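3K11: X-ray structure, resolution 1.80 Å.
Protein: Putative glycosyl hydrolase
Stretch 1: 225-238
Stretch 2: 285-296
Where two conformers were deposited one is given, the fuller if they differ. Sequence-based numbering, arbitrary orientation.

Stretch 1, residues 225-238: YLAEAVKQFLQFAD
Stretch 2 (285-296) DYPQRPKVMDYF

Two tyrosines and a leucine organise this contact: Y286 and Y295 on the second stretch, and L234 on the first. The frame is simple. Residues 225-238 are helical throughout, part of a longer helix, with phi/psi near -63/-43 and regular i to i-4 hydrogen bonds. Residues 285-288 form a loop, which enters a type I turn from Y286 to R289, closed by R289 N to Y286 O at 3.0 Å; a helix then runs from 289 through 296 and beyond. Y286 is extended (-62/134), P287 (-64/-31) and Q288 (-92/4) supply the turn, and the first helical bonds, from K291 N and V292 N to Q288 O, are weak at 3.2 and 3.4 Å. The two helices run in broadly the same direction, crossing at 43° with axes 10.6 Å apart at their closest. The register, CA to CA, sets L226 against Y286 (9.0 Å), V230 against Q288 (7.3 Å), L234 against V292 (7.4 Å) and A237 against Y295 (7.8 Å), so the first helix meets the loop with its early turns and the second helix with its later ones.

Y286 covers the wide end. Its CA-to-CB bond points toward the helix, and chi1 t (-166°) with chi2 80° carries the ring across to L226, A227 and V230. L226 CB lies 3.9 Å from Y286 CE1, and V230 CG2 lies 3.8 Å from Y286 CE2. The hydroxyl reaches the helix backbone, with Y286 OH 3.4 Å from A227 CA, yet this is packing without a hydrogen bond: A227 N is 3.5 Å from Y286 OH, at a poor angle. V230, chi1 t, also sends CG1 to within 3.5 Å of Q288 CB, joining the tyrosine's contact to the turn.

Y295 does the corresponding work at the other end, but here the alanine lies over the ring's face. With chi1 at -92°, between wells, and chi2 -64°, its ring receives A237 CB over one face, 3.6 Å from the centroid and 13° off the normal, a CH-pi contact. L234 CD2 sits at the ring's edge, 3.9 Å from Y295 CE2.

L234 links the later half. Its CA-to-CB bond points sideways, but chi1 m (-65°) and chi2 t (175°) bring its end nearer, so that CD2 touches Y295, lies 4.0 Å from K291 CB and comes within 4.4 Å of V292 CG2. Beside it, F233 (chi1 t, chi2 -86°) repeats the face-and-edge pattern from the first helix: V292 CG1 stands over one face, 4.3 Å from the centroid and 13° off the normal, while Y295 CB packs at the edge, 3.8 Å from F233 CE1. V292 holds chi1 t.

No hydrogen bond crosses the contact. Its 537 Å² of buried surface rests on shape and apolar packing, with aromatic rings supplied by both stretches.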

# COMPACT_ATOMS: atom_id res chain seq x y z
N TYR A 225 12.23 -39.86 -5.85
CA TYR A 225 11.64 -38.69 -6.51
C TYR A 225 10.74 -37.88 -5.57
O TYR A 225 10.70 -36.66 -5.63
CB TYR A 225 11.00 -39.08 -7.85
CG TYR A 225 11.98 -39.56 -8.90
CD1 TYR A 225 13.26 -39.03 -9.01
CD2 TYR A 225 11.61 -40.48 -9.85
CE1 TYR A 225 14.15 -39.48 -9.98
CE2 TYR A 225 12.48 -40.93 -10.81
CZ TYR A 225 13.75 -40.40 -10.88
OH TYR A 225 14.64 -40.83 -11.84
N LEU A 226 10.00 -38.54 -4.68
CA LEU A 226 9.28 -37.79 -3.64
C LEU A 226 10.24 -36.94 -2.83
O LEU A 226 9.97 -35.80 -2.56
CB LEU A 226 8.49 -38.74 -2.70
CG LEU A 226 7.25 -39.48 -3.22
CD1 LEU A 226 6.73 -40.53 -2.17
CD2 LEU A 226 6.11 -38.53 -3.64
N ALA A 227 11.38 -37.50 -2.44
CA ALA A 227 12.31 -36.77 -1.63
C ALA A 227 12.92 -35.63 -2.40
O ALA A 227 13.11 -34.56 -1.84
CB ALA A 227 13.39 -37.69 -1.04
N GLU A 228 13.27 -35.85 -3.68
CA GLU A 228 13.87 -34.77 -4.48
C GLU A 228 12.88 -33.66 -4.74
O GLU A 228 13.24 -32.48 -4.64
CB GLU A 228 14.42 -35.32 -5.78
CG GLU A 228 15.18 -34.29 -6.65
CD GLU A 228 16.43 -33.74 -6.00
OE1 GLU A 228 16.92 -34.33 -4.99
OE2 GLU A 228 16.95 -32.73 -6.51
N ALA A 229 11.63 -34.01 -5.02
CA ALA A 229 10.59 -32.97 -5.20
C ALA A 229 10.44 -32.07 -3.97
O ALA A 229 10.41 -30.83 -4.06
CB ALA A 229 9.26 -33.64 -5.58
N VAL A 230 10.39 -32.70 -2.80
CA VAL A 230 10.33 -31.95 -1.53
C VAL A 230 11.59 -31.10 -1.27
O VAL A 230 11.51 -29.94 -0.84
CB VAL A 230 10.02 -32.89 -0.35
CG1 VAL A 230 10.16 -32.18 1.01
CG2 VAL A 230 8.56 -33.43 -0.51
N LYS A 231 12.74 -31.68 -1.51
CA LYS A 231 14.01 -30.99 -1.32
C LYS A 231 14.07 -29.75 -2.17
O LYS A 231 14.45 -28.68 -1.72
CB LYS A 231 15.14 -31.95 -1.71
CG LYS A 231 16.55 -31.38 -1.47
CD LYS A 231 17.66 -32.30 -1.97
CE LYS A 231 19.08 -31.59 -1.83
NZ LYS A 231 20.07 -32.13 -2.78
N GLN A 232 13.72 -29.87 -3.45
CA GLN A 232 13.63 -28.68 -4.31
C GLN A 232 12.68 -27.67 -3.72
O GLN A 232 12.99 -26.48 -3.60
CB GLN A 232 13.10 -29.07 -5.70
CG GLN A 232 14.09 -29.90 -6.51
CD GLN A 232 15.33 -29.15 -6.95
OE1 GLN A 232 15.31 -27.95 -7.12
NE2 GLN A 232 16.41 -29.90 -7.16
N PHE A 233 11.49 -28.13 -3.39
CA PHE A 233 10.49 -27.16 -2.89
C PHE A 233 11.05 -26.36 -1.74
O PHE A 233 10.96 -25.14 -1.72
CB PHE A 233 9.21 -27.87 -2.47
CG PHE A 233 8.08 -26.93 -2.14
CD1 PHE A 233 7.94 -26.36 -0.86
CD2 PHE A 233 7.14 -26.60 -3.09
CE1 PHE A 233 6.92 -25.48 -0.58
CE2 PHE A 233 6.08 -25.65 -2.79
CZ PHE A 233 6.00 -25.11 -1.56
N LEU A 234 11.64 -27.04 -0.77
CA LEU A 234 12.04 -26.35 0.45
C LEU A 234 13.30 -25.52 0.25
O LEU A 234 13.48 -24.45 0.87
CB LEU A 234 12.22 -27.37 1.55
CG LEU A 234 11.00 -28.17 2.05
CD1 LEU A 234 11.48 -29.20 3.05
CD2 LEU A 234 9.89 -27.24 2.67
N GLN A 235 14.17 -25.97 -0.63
CA GLN A 235 15.42 -25.20 -0.93
C GLN A 235 15.12 -23.92 -1.69
O GLN A 235 15.79 -22.90 -1.49
CB GLN A 235 16.43 -26.12 -1.66
CG GLN A 235 17.10 -27.09 -0.69
CD GLN A 235 18.14 -28.01 -1.28
OE1 GLN A 235 18.69 -28.83 -0.53
NE2 GLN A 235 18.39 -27.93 -2.59
N PHE A 236 14.14 -23.97 -2.61
CA PHE A 236 13.62 -22.76 -3.25
C PHE A 236 12.94 -21.88 -2.19
O PHE A 236 13.21 -20.70 -2.06
CB PHE A 236 12.56 -23.06 -4.33
CG PHE A 236 13.11 -23.33 -5.71
CD1 PHE A 236 13.41 -22.30 -6.55
CD2 PHE A 236 13.24 -24.62 -6.19
CE1 PHE A 236 13.89 -22.53 -7.84
CE2 PHE A 236 13.75 -24.85 -7.50
CZ PHE A 236 14.06 -23.80 -8.30
N ALA A 237 11.99 -22.45 -1.47
CA ALA A 237 11.17 -21.60 -0.56
C ALA A 237 11.99 -20.92 0.53
O ALA A 237 11.71 -19.79 0.85
CB ALA A 237 9.96 -22.40 0.03
N ASP A 238 13.02 -21.60 1.05
CA ASP A 238 13.92 -21.03 2.08
C ASP A 238 14.42 -19.67 1.64
O ASP A 238 14.35 -18.67 2.38
CB ASP A 238 15.15 -21.92 2.29
CG ASP A 238 16.10 -21.39 3.37
OD1 ASP A 238 15.58 -21.11 4.47
OD2 ASP A 238 17.31 -21.22 3.08
N ASP A 285 0.77 -38.82 4.93
CA ASP A 285 1.68 -39.00 6.06
C ASP A 285 3.16 -38.80 5.70
O ASP A 285 4.04 -39.19 6.48
CB ASP A 285 1.44 -40.36 6.70
CG ASP A 285 1.79 -41.52 5.80
OD1 ASP A 285 2.10 -41.31 4.59
OD2 ASP A 285 1.77 -42.68 6.30
N TYR A 286 3.43 -38.15 4.56
CA TYR A 286 4.80 -37.94 4.15
C TYR A 286 5.46 -37.08 5.23
O TYR A 286 4.89 -36.07 5.65
CB TYR A 286 4.88 -37.33 2.77
CG TYR A 286 6.29 -37.43 2.23
CD1 TYR A 286 6.73 -38.60 1.68
CD2 TYR A 286 7.17 -36.36 2.29
CE1 TYR A 286 8.03 -38.75 1.22
CE2 TYR A 286 8.49 -36.48 1.81
CZ TYR A 286 8.91 -37.69 1.28
OH TYR A 286 10.20 -37.90 0.81
N PRO A 287 6.69 -37.46 5.65
CA PRO A 287 7.24 -36.76 6.82
C PRO A 287 7.50 -35.29 6.64
O PRO A 287 7.40 -34.55 7.61
CB PRO A 287 8.52 -37.56 7.14
CG PRO A 287 8.82 -38.33 5.98
CD PRO A 287 7.56 -38.58 5.23
N GLN A 288 7.85 -34.84 5.43
CA GLN A 288 7.99 -33.38 5.22
C GLN A 288 6.70 -32.65 4.73
O GLN A 288 6.73 -31.45 4.45
CB GLN A 288 9.13 -33.12 4.23
CG GLN A 288 10.55 -33.23 4.84
CD GLN A 288 10.82 -34.58 5.48
OE1 GLN A 288 10.99 -35.59 4.79
NE2 GLN A 288 10.87 -34.60 6.83
N ARG A 289 5.58 -33.36 4.61
CA ARG A 289 4.36 -32.72 4.15
C ARG A 289 3.97 -31.52 4.99
O ARG A 289 3.51 -30.53 4.44
CB ARG A 289 3.22 -33.71 4.04
CG ARG A 289 1.90 -33.12 3.42
CD ARG A 289 0.88 -34.20 3.35
NE ARG A 289 -0.37 -33.83 2.69
CZ ARG A 289 -1.39 -33.24 3.30
NH1 ARG A 289 -1.30 -32.80 4.54
NH2 ARG A 289 -2.50 -33.01 2.63
N PRO A 290 4.09 -31.59 6.32
CA PRO A 290 3.71 -30.41 7.12
C PRO A 290 4.39 -29.09 6.76
O PRO A 290 3.77 -28.02 6.78
CB PRO A 290 4.00 -30.88 8.55
CG PRO A 290 3.70 -32.33 8.48
CD PRO A 290 4.37 -32.74 7.20
N LYS A 291 5.68 -29.16 6.44
CA LYS A 291 6.45 -27.99 6.04
C LYS A 291 6.00 -27.43 4.71
O LYS A 291 5.99 -26.22 4.49
CB LYS A 291 7.94 -28.34 5.96
CG LYS A 291 8.61 -28.43 7.31
CD LYS A 291 10.11 -28.51 7.17
CE LYS A 291 10.75 -28.57 8.53
NZ LYS A 291 12.23 -28.78 8.36
N VAL A 292 5.66 -28.33 3.79
CA VAL A 292 5.15 -27.93 2.49
C VAL A 292 3.76 -27.31 2.65
O VAL A 292 3.46 -26.26 2.06
CB VAL A 292 5.06 -29.11 1.52
CG1 VAL A 292 4.39 -28.72 0.19
CG2 VAL A 292 6.45 -29.66 1.24
N MSE A 293 2.93 -27.95 3.45
CA MSE A 293 1.59 -27.42 3.69
C MSE A 293 1.59 -26.07 4.38
O MSE A 293 0.81 -25.16 4.07
CB MSE A 293 0.76 -28.45 4.47
CG MSE A 293 -0.66 -28.02 4.74
SE MSE A 293 -1.79 -27.74 3.18
CE MSE A 293 -2.07 -29.52 2.73
N ASP A 294 2.44 -25.92 5.37
CA ASP A 294 2.64 -24.62 6.01
C ASP A 294 3.05 -23.51 5.03
O ASP A 294 2.53 -22.41 5.11
CB ASP A 294 3.69 -24.72 7.11
CG ASP A 294 3.20 -25.48 8.35
OD1 ASP A 294 1.99 -25.80 8.46
OD2 ASP A 294 4.06 -25.78 9.20
N TYR A 295 3.98 -23.81 4.13
CA TYR A 295 4.36 -22.86 3.09
C TYR A 295 3.19 -22.53 2.20
O TYR A 295 2.96 -21.36 1.87
CB TYR A 295 5.50 -23.38 2.21
CG TYR A 295 6.86 -22.98 2.69
CD1 TYR A 295 7.24 -21.65 2.73
CD2 TYR A 295 7.81 -23.95 3.06
CE1 TYR A 295 8.48 -21.27 3.17
CE2 TYR A 295 9.08 -23.56 3.47
CZ TYR A 295 9.39 -22.21 3.53
OH TYR A 295 10.64 -21.84 3.93
N PHE A 296 2.44 -23.56 1.80
CA PHE A 296 1.24 -23.34 0.95
C PHE A 296 0.22 -22.46 1.63
O PHE A 296 -0.22 -21.44 1.10
CB PHE A 296 0.56 -24.67 0.65
CG PHE A 296 -0.69 -24.52 -0.21
CD1 PHE A 296 -0.61 -23.97 -1.49
CD2 PHE A 296 -1.93 -24.85 0.31
CE1 PHE A 296 -1.76 -23.76 -2.25
CE2 PHE A 296 -3.11 -24.67 -0.44
CZ PHE A 296 -3.01 -24.13 -1.72